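Local coordinates for carboxysome shell vertex protein CcmL (Gloeobacter violaceus, PDB 4JW0) that probably forms, as a homopentamer, the vertices of the carboxysome shell, the polyhedral compartment in which RuBisCO is sequestered, at residues M1-T9 with A49-R59; S18-L27 with K71-I79. All blocks are in the same frame, centred on the assembly; numbering follows the deposited sequence.

Contact 1: residues M1-T9 with A49-R59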
loop_
_atom_site.group_PDB
_atom_site.type_symbol
_atom_site.label_atom_id
_atom_site.label_comp_id
_atom_site.label_asym_id
_atom_site.label_seq_id
_atom_site.Cartn_x
_atom_site.Cartn_y
_atom_site.Cartn_z
ATOM N N MET A 1 -8.807 -4.689 -6.269
ATOM C CA MET A 1 -8.659 -4.072 -7.614
ATOM C C MET A 1 -9.488 -2.801 -7.691
ATOM O O MET A 1 -10.489 -2.655 -6.986
ATOM C CB MET A 1 -9.121 -5.042 -8.706
ATOM C CG MET A 1 -8.204 -6.229 -8.932
ATOM S SD MET A 1 -8.360 -7.536 -7.700
ATOM C CE MET A 1 -9.933 -8.265 -8.157
ATOM N N GLN A 2 -9.062 -1.878 -8.545
ATOM C CA GLN A 2 -9.847 -0.694 -8.841
ATOM C C GLN A 2 -10.193 -0.666 -10.325
ATOM O O GLN A 2 -9.617 -1.402 -11.131
ATOM C CB GLN A 2 -9.081 0.578 -8.466
ATOM C CG GLN A 2 -8.817 0.741 -6.978
ATOM C CD GLN A 2 -10.060 1.115 -6.199
ATOM O OE1 GLN A 2 -10.713 2.115 -6.490
ATOM N NE2 GLN A 2 -10.398 0.308 -5.207
ATOM N N ILE A 3 -11.144 0.193 -10.673
ATOM C CA ILE A 3 -11.529 0.399 -12.061
ATOM C C ILE A 3 -10.803 1.627 -12.585
ATOM O O ILE A 3 -10.726 2.650 -11.911
ATOM C CB ILE A 3 -13.049 0.594 -12.197
ATOM C CG1 ILE A 3 -13.782 -0.626 -11.633
ATOM C CG2 ILE A 3 -13.440 0.830 -13.663
ATOM C CD1 ILE A 3 -15.253 -0.406 -11.374
ATOM N N GLY A 4 -10.239 1.506 -13.778
ATOM C CA GLY A 4 -9.586 2.622 -14.426
ATOM C C GLY A 4 -10.062 2.763 -15.851
ATOM O O GLY A 4 -10.560 1.810 -16.452
ATOM N N ARG A 5 -9.908 3.965 -16.390
ATOM C CA ARG A 5 -10.238 4.239 -17.780
ATOM C C ARG A 5 -8.938 4.533 -18.527
ATOM O O ARG A 5 -8.091 5.281 -18.038
ATOM C CB ARG A 5 -11.208 5.427 -17.835
ATOM C CG ARG A 5 -11.442 6.032 -19.201
ATOM C CD ARG A 5 -12.552 7.085 -19.132
ATOM N NE ARG A 5 -12.071 8.398 -18.691
ATOM C CZ ARG A 5 -12.223 9.537 -19.374
ATOM N NH1 ARG A 5 -12.847 9.556 -20.548
ATOM N NH2 ARG A 5 -11.746 10.677 -18.879
ATOM N N VAL A 6 -8.755 3.913 -19.689
ATOM C CA VAL A 6 -7.511 4.075 -20.425
ATOM C C VAL A 6 -7.478 5.452 -21.073
ATOM O O VAL A 6 -8.366 5.791 -21.864
ATOM C CB VAL A 6 -7.331 3.006 -21.517
ATOM C CG1 VAL A 6 -6.032 3.235 -22.261
ATOM C CG2 VAL A 6 -7.363 1.604 -20.921
ATOM N N ARG A 7 -6.457 6.238 -20.743
ATOM C CA ARG A 7 -6.337 7.599 -21.269
ATOM C C ARG A 7 -5.185 7.770 -22.252
ATOM O O ARG A 7 -5.180 8.712 -23.035
ATOM C CB ARG A 7 -6.171 8.604 -20.127
ATOM C CG ARG A 7 -7.391 8.730 -19.228
ATOM C CD ARG A 7 -8.416 9.716 -19.766
ATOM N NE ARG A 7 -8.989 9.309 -21.052
ATOM C CZ ARG A 7 -9.014 10.066 -22.150
ATOM N NH1 ARG A 7 -8.494 11.289 -22.154
ATOM N NH2 ARG A 7 -9.562 9.593 -23.261
ATOM N N GLY A 8 -4.207 6.874 -22.218
ATOM C CA GLY A 8 -3.066 6.999 -23.104
ATOM C C GLY A 8 -1.940 6.049 -22.771
ATOM O O GLY A 8 -2.139 5.060 -22.073
ATOM N N THR A 9 -0.749 6.371 -23.262
ATOM C CA THR A 9 0.408 5.505 -23.104
ATOM C C THR A 9 1.611 6.312 -22.651
ATOM O O THR A 9 1.695 7.519 -22.886
ATOM C CB THR A 9 0.773 4.789 -24.419
ATOM O OG1 THR A 9 1.311 5.735 -25.348
ATOM C CG2 THR A 9 -0.443 4.128 -25.024
ATOM N N ALA A 49 -5.618 -3.175 -23.995
ATOM C CA ALA A 49 -6.758 -2.287 -23.814
ATOM C C ALA A 49 -6.578 -0.998 -24.603
ATOM O O ALA A 49 -5.490 -0.426 -24.643
ATOM C CB ALA A 49 -6.958 -1.975 -22.337
ATOM N N GLY A 50 -7.663 -0.547 -25.223
ATOM C CA GLY A 50 -7.645 0.658 -26.028
ATOM C C GLY A 50 -8.191 1.879 -25.311
ATOM O O GLY A 50 -8.784 1.790 -24.234
ATOM N N LEU A 51 -7.980 3.035 -25.924
ATOM C CA LEU A 51 -8.437 4.301 -25.374
ATOM C C LEU A 51 -9.891 4.259 -24.914
ATOM O O LEU A 51 -10.757 3.748 -25.619
ATOM C CB LEU A 51 -8.281 5.392 -26.430
ATOM C CG LEU A 51 -8.100 6.815 -25.922
ATOM C CD1 LEU A 51 -6.663 7.026 -25.453
ATOM C CD2 LEU A 51 -8.482 7.803 -27.018
ATOM N N ASP A 52 -10.132 4.805 -23.722
ATOM C CA ASP A 52 -11.467 4.954 -23.132
ATOM C C ASP A 52 -12.113 3.658 -22.630
ATOM O O ASP A 52 -13.192 3.686 -22.035
ATOM C CB ASP A 52 -12.417 5.685 -24.089
ATOM C CG ASP A 52 -12.110 7.173 -24.192
ATOM O OD1 ASP A 52 -11.541 7.731 -23.231
ATOM O OD2 ASP A 52 -12.438 7.784 -25.231
ATOM N N GLU A 53 -11.455 2.525 -22.836
ATOM C CA GLU A 53 -11.963 1.279 -22.281
ATOM C C GLU A 53 -11.821 1.274 -20.765
ATOM O O GLU A 53 -10.893 1.869 -20.222
ATOM C CB GLU A 53 -11.228 0.087 -22.891
ATOM C CG GLU A 53 -11.573 -0.153 -24.351
ATOM C CD GLU A 53 -11.127 -1.516 -24.844
ATOM O OE1 GLU A 53 -9.911 -1.766 -24.896
ATOM O OE2 GLU A 53 -11.996 -2.339 -25.184
ATOM N N TRP A 54 -12.760 0.627 -20.082
ATOM C CA TRP A 54 -12.664 0.447 -18.644
ATOM C C TRP A 54 -11.898 -0.830 -18.370
ATOM O O TRP A 54 -12.136 -1.849 -19.013
ATOM C CB TRP A 54 -14.046 0.355 -17.999
ATOM C CG TRP A 54 -14.725 1.671 -17.781
ATOM C CD1 TRP A 54 -14.511 2.831 -18.464
ATOM C CD2 TRP A 54 -15.732 1.959 -16.806
ATOM N NE1 TRP A 54 -15.328 3.824 -17.972
ATOM C CE2 TRP A 54 -16.088 3.313 -16.956
ATOM C CE3 TRP A 54 -16.370 1.203 -15.822
ATOM C CZ2 TRP A 54 -17.050 3.923 -16.161
ATOM C CZ3 TRP A 54 -17.328 1.811 -15.034
ATOM C CH2 TRP A 54 -17.658 3.158 -15.208
ATOM N N VAL A 55 -10.977 -0.779 -17.415
ATOM C CA VAL A 55 -10.229 -1.965 -17.038
ATOM C C VAL A 55 -10.248 -2.171 -15.532
ATOM O O VAL A 55 -10.446 -1.228 -14.759
ATOM C CB VAL A 55 -8.756 -1.876 -17.498
ATOM C CG1 VAL A 55 -8.676 -1.708 -18.998
ATOM C CG2 VAL A 55 -8.039 -0.733 -16.784
ATOM N N LEU A 56 -10.053 -3.418 -15.120
ATOM C CA LEU A 56 -9.701 -3.717 -13.744
ATOM C C LEU A 56 -8.189 -3.764 -13.673
ATOM O O LEU A 56 -7.541 -4.320 -14.570
ATOM C CB LEU A 56 -10.248 -5.072 -13.310
ATOM C CG LEU A 56 -11.730 -5.202 -12.981
ATOM C CD1 LEU A 56 -12.031 -6.671 -12.682
ATOM C CD2 LEU A 56 -12.135 -4.315 -11.809
ATOM N N PHE A 57 -7.617 -3.183 -12.625
ATOM C CA PHE A 57 -6.179 -3.269 -12.440
ATOM C C PHE A 57 -5.829 -3.531 -10.988
ATOM O O PHE A 57 -6.577 -3.169 -10.074
ATOM C CB PHE A 57 -5.458 -2.025 -12.979
ATOM C CG PHE A 57 -5.659 -0.781 -12.155
ATOM C CD1 PHE A 57 -6.783 0.010 -12.335
ATOM C CD2 PHE A 57 -4.702 -0.382 -11.229
ATOM C CE1 PHE A 57 -6.967 1.166 -11.592
ATOM C CE2 PHE A 57 -4.879 0.774 -10.481
ATOM C CZ PHE A 57 -6.015 1.548 -10.662
ATOM N N SER A 58 -4.697 -4.199 -10.803
ATOM C CA SER A 58 -4.200 -4.547 -9.484
ATOM C C SER A 58 -2.903 -3.822 -9.232
ATOM O O SER A 58 -2.201 -3.448 -10.178
ATOM C CB SER A 58 -3.960 -6.049 -9.388
ATOM O OG SER A 58 -5.181 -6.747 -9.467
ATOM N N ARG A 59 -2.589 -3.648 -7.953
ATOM C CA ARG A 59 -1.373 -2.977 -7.522
ATOM C C ARG A 59 -0.551 -3.898 -6.646
ATOM O O ARG A 59 -1.086 -4.815 -6.011
ATOM C CB ARG A 59 -1.708 -1.725 -6.718
ATOM C CG ARG A 59 -2.433 -0.639 -7.478
ATOM C CD ARG A 59 -3.040 0.350 -6.484
ATOM N NE ARG A 59 -3.150 1.700 -7.034
ATOM C CZ ARG A 59 -4.289 2.371 -7.206
ATOM N NH1 ARG A 59 -5.463 1.840 -6.872
ATOM N NH2 ARG A 59 -4.257 3.593 -7.722
#

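Contact 2: residues S18-L27 with K71-I79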
loop_
_atom_site.group_PDB
_atom_site.type_symbol
_atom_site.label_atom_id
_atom_site.label_comp_id
_atom_site.label_asym_id
_atom_site.label_seq_id
_atom_site.Cartn_x
_atom_site.Cartn_y
_atom_site.Cartn_z
ATOM N N SER A 18 14.957 -5.159 -17.540
ATOM C CA SER A 18 13.893 -6.116 -17.269
ATOM C C SER A 18 12.530 -5.620 -17.749
ATOM O O SER A 18 11.584 -6.402 -17.849
ATOM C CB SER A 18 13.823 -6.419 -15.776
ATOM O OG SER A 18 13.633 -5.235 -15.021
ATOM N N MET A 19 12.428 -4.329 -18.046
ATOM C CA MET A 19 11.150 -3.740 -18.452
ATOM C C MET A 19 10.954 -3.664 -19.966
ATOM O O MET A 19 9.928 -3.177 -20.441
ATOM C CB MET A 19 11.006 -2.349 -17.840
ATOM C CG MET A 19 10.916 -2.356 -16.317
ATOM S SD MET A 19 9.543 -3.349 -15.706
ATOM C CE MET A 19 8.185 -2.501 -16.514
ATOM N N VAL A 20 11.927 -4.148 -20.729
ATOM C CA VAL A 20 11.793 -4.155 -22.180
ATOM C C VAL A 20 10.605 -5.014 -22.599
ATOM O O VAL A 20 10.418 -6.117 -22.091
ATOM C CB VAL A 20 13.069 -4.677 -22.863
ATOM C CG1 VAL A 20 12.824 -4.906 -24.347
ATOM C CG2 VAL A 20 14.213 -3.704 -22.649
ATOM N N GLY A 21 9.800 -4.491 -23.519
ATOM C CA GLY A 21 8.660 -5.218 -24.047
ATOM C C GLY A 21 7.348 -4.854 -23.376
ATOM O O GLY A 21 6.268 -5.183 -23.873
ATOM N N VAL A 22 7.436 -4.174 -22.240
ATOM C CA VAL A 22 6.253 -3.858 -21.453
ATOM C C VAL A 22 5.566 -2.603 -21.980
ATOM O O VAL A 22 6.201 -1.568 -22.149
ATOM C CB VAL A 22 6.623 -3.649 -19.980
ATOM C CG1 VAL A 22 5.382 -3.342 -19.157
ATOM C CG2 VAL A 22 7.342 -4.875 -19.439
ATOM N N LYS A 23 4.269 -2.706 -22.246
ATOM C CA LYS A 23 3.481 -1.552 -22.643
ATOM C C LYS A 23 2.906 -0.875 -21.407
ATOM O O LYS A 23 2.318 -1.528 -20.543
ATOM C CB LYS A 23 2.356 -1.970 -23.588
ATOM C CG LYS A 23 1.587 -0.799 -24.174
ATOM C CD LYS A 23 0.525 -1.264 -25.158
ATOM C CE LYS A 23 -0.278 -0.085 -25.690
ATOM N NZ LYS A 23 0.611 1.046 -26.067
ATOM N N PHE A 24 3.085 0.437 -21.323
ATOM C CA PHE A 24 2.623 1.202 -20.170
ATOM C C PHE A 24 1.384 2.000 -20.533
ATOM O O PHE A 24 1.431 2.850 -21.421
ATOM C CB PHE A 24 3.710 2.169 -19.691
ATOM C CG PHE A 24 5.004 1.504 -19.307
ATOM C CD1 PHE A 24 5.066 0.636 -18.224
ATOM C CD2 PHE A 24 6.167 1.770 -20.010
ATOM C CE1 PHE A 24 6.257 0.038 -17.865
ATOM C CE2 PHE A 24 7.362 1.174 -19.650
ATOM C CZ PHE A 24 7.407 0.306 -18.582
ATOM N N LEU A 25 0.278 1.737 -19.842
ATOM C CA LEU A 25 -0.947 2.499 -20.061
ATOM C C LEU A 25 -1.194 3.479 -18.931
ATOM O O LEU A 25 -1.087 3.129 -17.764
ATOM C CB LEU A 25 -2.163 1.575 -20.169
ATOM C CG LEU A 25 -2.316 0.720 -21.419
ATOM C CD1 LEU A 25 -3.639 -0.027 -21.357
ATOM C CD2 LEU A 25 -2.226 1.563 -22.676
ATOM N N LEU A 26 -1.537 4.709 -19.292
ATOM C CA LEU A 26 -1.995 5.690 -18.328
ATOM C C LEU A 26 -3.476 5.458 -18.054
ATOM O O LEU A 26 -4.308 5.561 -18.953
ATOM C CB LEU A 26 -1.772 7.101 -18.868
ATOM C CG LEU A 26 -2.367 8.238 -18.044
ATOM C CD1 LEU A 26 -1.616 8.372 -16.735
ATOM C CD2 LEU A 26 -2.332 9.533 -18.833
ATOM N N LEU A 27 -3.793 5.138 -16.804
ATOM C CA LEU A 27 -5.162 4.861 -16.393
ATOM C C LEU A 27 -5.678 5.963 -15.490
ATOM O O LEU A 27 -4.998 6.374 -14.549
ATOM C CB LEU A 27 -5.241 3.539 -15.621
ATOM C CG LEU A 27 -4.686 2.266 -16.262
ATOM C CD1 LEU A 27 -4.922 1.091 -15.334
ATOM C CD2 LEU A 27 -5.327 2.015 -17.618
ATOM N N LYS A 71 10.130 -11.253 -12.140
ATOM C CA LYS A 71 11.242 -10.485 -11.591
ATOM C C LYS A 71 11.306 -9.074 -12.167
ATOM O O LYS A 71 12.366 -8.453 -12.179
ATOM C CB LYS A 71 12.568 -11.215 -11.836
ATOM C CG LYS A 71 12.799 -12.412 -10.925
ATOM C CD LYS A 71 14.232 -12.925 -11.043
ATOM C CE LYS A 71 14.659 -13.703 -9.806
ATOM N NZ LYS A 71 16.071 -14.180 -9.901
ATOM N N ARG A 72 10.171 -8.566 -12.641
ATOM C CA ARG A 72 10.098 -7.197 -13.135
ATOM C C ARG A 72 9.699 -6.233 -12.028
ATOM O O ARG A 72 8.844 -6.550 -11.204
ATOM C CB ARG A 72 9.081 -7.083 -14.261
ATOM C CG ARG A 72 9.555 -7.637 -15.583
ATOM C CD ARG A 72 8.575 -7.286 -16.684
ATOM N NE ARG A 72 8.957 -7.899 -17.951
ATOM C CZ ARG A 72 8.104 -8.413 -18.831
ATOM N NH1 ARG A 72 6.797 -8.395 -18.605
ATOM N NH2 ARG A 72 8.561 -8.947 -19.954
ATOM N N PRO A 73 10.312 -5.042 -12.011
ATOM C CA PRO A 73 9.974 -4.036 -10.995
ATOM C C PRO A 73 8.687 -3.283 -11.337
ATOM O O PRO A 73 8.682 -2.053 -11.437
ATOM C CB PRO A 73 11.187 -3.101 -11.012
ATOM C CG PRO A 73 11.743 -3.232 -12.393
ATOM C CD PRO A 73 11.477 -4.644 -12.823
ATOM N N VAL A 74 7.601 -4.035 -11.498
ATOM C CA VAL A 74 6.300 -3.464 -11.838
ATOM C C VAL A 74 5.334 -3.612 -10.669
ATOM O O VAL A 74 5.315 -4.644 -9.995
ATOM C CB VAL A 74 5.680 -4.142 -13.080
ATOM C CG1 VAL A 74 6.444 -3.756 -14.319
ATOM C CG2 VAL A 74 5.648 -5.660 -12.916
ATOM N N ASP A 75 4.517 -2.586 -10.445
ATOM C CA ASP A 75 3.637 -2.557 -9.281
ATOM C C ASP A 75 2.181 -2.250 -9.644
ATOM O O ASP A 75 1.366 -1.956 -8.768
ATOM C CB ASP A 75 4.142 -1.531 -8.269
ATOM C CG ASP A 75 3.972 -0.106 -8.760
ATOM O OD1 ASP A 75 3.744 0.068 -9.977
ATOM O OD2 ASP A 75 4.048 0.834 -7.936
ATOM N N ALA A 76 1.863 -2.306 -10.934
ATOM C CA ALA A 76 0.488 -2.131 -11.383
ATOM C C ALA A 76 0.296 -2.873 -12.691
ATOM O O ALA A 76 1.140 -2.813 -13.587
ATOM C CB ALA A 76 0.154 -0.667 -11.544
ATOM N N VAL A 77 -0.820 -3.580 -12.791
ATOM C CA VAL A 77 -1.074 -4.442 -13.931
ATOM C C VAL A 77 -2.547 -4.392 -14.325
ATOM O O VAL A 77 -3.431 -4.427 -13.473
ATOM C CB VAL A 77 -0.674 -5.904 -13.617
ATOM C CG1 VAL A 77 -1.492 -6.445 -12.443
ATOM C CG2 VAL A 77 -0.835 -6.781 -14.835
ATOM N N VAL A 78 -2.796 -4.306 -15.627
ATOM C CA VAL A 78 -4.143 -4.434 -16.163
ATOM C C VAL A 78 -4.473 -5.917 -16.177
ATOM O O VAL A 78 -3.741 -6.707 -16.769
ATOM C CB VAL A 78 -4.230 -3.884 -17.609
ATOM C CG1 VAL A 78 -5.596 -4.164 -18.221
ATOM C CG2 VAL A 78 -3.926 -2.392 -17.638
ATOM N N ILE A 79 -5.568 -6.303 -15.535
ATOM C CA ILE A 79 -5.915 -7.718 -15.487
ATOM C C ILE A 79 -7.126 -8.059 -16.344
ATOM O O ILE A 79 -7.337 -9.225 -16.667
ATOM C CB ILE A 79 -6.120 -8.206 -14.047
ATOM C CG1 ILE A 79 -7.365 -7.581 -13.426
ATOM C CG2 ILE A 79 -4.875 -7.907 -13.217
ATOM C CD1 ILE A 79 -7.672 -8.098 -12.041
#

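Contact 1: residues M1-T9 with A49-R59
Ile3 brings its CG2 methyl obliquely to the six-membered ring of Trp54, 3.7 Å from CE3, while its CG1 branch reaches the other way to Leu56 CD2. The split follows from chi1 of -58°, which sets CG2 anti to the backbone N and CG1 beside it. On the opposite face of the sheet Phe57 stands with its ring edge at the backbone of Gly4, CE1 lying 3.9 Å from Gly4 N, and Gln2 CB rests on the same CE1. The guanidinium of Arg59 turns one face to the edge of the Phe57 ring, with Phe57 CE2 over its centre, and its own edge to Gln2 CG; its charge is paired with Glu41. Farther along, Val6 sits over the Gly50-Glu53 turn, its CB 3.3 Å from Gly50 O, and CG2 meets Ala49 and Val55. Here two arginines converge on one oxygen: Arg7 NH2 donates to Asp52 OD1 at 2.7 Å from the syn side, tilted out of the carboxylate plane, whereas Arg5 NH1, 3.5 Å from Asp52 OD1, contributes charge alone, Arg5 NH2 being hydrogen-bonded to Gln28 OE1. Bends at chi2 and chi3 fold Arg7 back so that its NE lies over the face of the Arg5 guanidinium. Paired backbone bonds link Gln2 with Phe57 and Gly4 with Val55, continued by Val6 N to Glu53 O and Asp52 N to Val6 O. This antiparallel ladder joins the first and fourth strands of the OB-fold barrel.

Contact 2: residues S18-L27 with K71-I79
Ser18 O is approached by the side chain of Arg72, whose NE donates a weak, bent hydrogen bond to it at 3.0 Å, with an N-H...O angle of 130°. The carbonyl lies at the guanidinium edge, near its plane, and Arg72 CG and CD also pack close to this oxygen. Extended from CG to NE, the arginine runs alongside residues 18-22 and brings its flat end to Val22. There Val22 CG2 lies over one face of the guanidinium, offset toward the rim and 3.7 Å from Arg72 CZ; with chi1 of -179° this methyl is set anti to its own carbonyl carbon. Arg72 NH1 has a further bond to Ser69 OG; like the one to Ser18 O it is weak, and the methyl packs on one face of the group.

Next to the arginine, Pro73 is wedged against Ser18 and Met19. Ser18 OG comes within 3.1 Å of Pro73 CD, and Met19, folded at chi2 and chi3, slides past the proline ring with SD 3.7 Å from Pro73 CD. Pro73 is the centre of an inverse gamma turn, and a type II turn from Met19 to Val22 shapes the facing loop. Beyond these loops the two segments meet again through looser apolar contacts: Val78 CG2 is 4.4 Å from Leu25 CD1 and 4.3 Å from Leu27 CD1.

These valine and leucine side chains lie in the barrel interior, where Leu27 also packs on Val6, Val55 and Phe57. Leu25 and Leu27 of strand 24-30 thus face Val78 of strand 76-81, although the two strands are not neighbours in the sheet: strands 2-11 and 54-59 lie between them.

In the fold
Contacts 1 and 2 have centres about 13 Å apart and both reach the same antiparallel sheet, in which strands 2-11 and 54-59 are flanked by 24-30 and 76-81. Their segments alternate along the chain. Strand 2-11 joins them at a classic beta bulge, where Arg7 and Gly8 both face Leu26: Arg7 N to Leu26 O and Gly8 O to Leu26 N are each 2.9 Å, probable hydrogen bonds. On the other flank Phe57 CB packs 3.2 Å from Val77 O. Both contacts also serve the pentamer: Met1, Ser58 and Arg59 of contact 1 bond to Pro73 and Asp75 of a neighbouring subunit, residues that belong to contact 2 there.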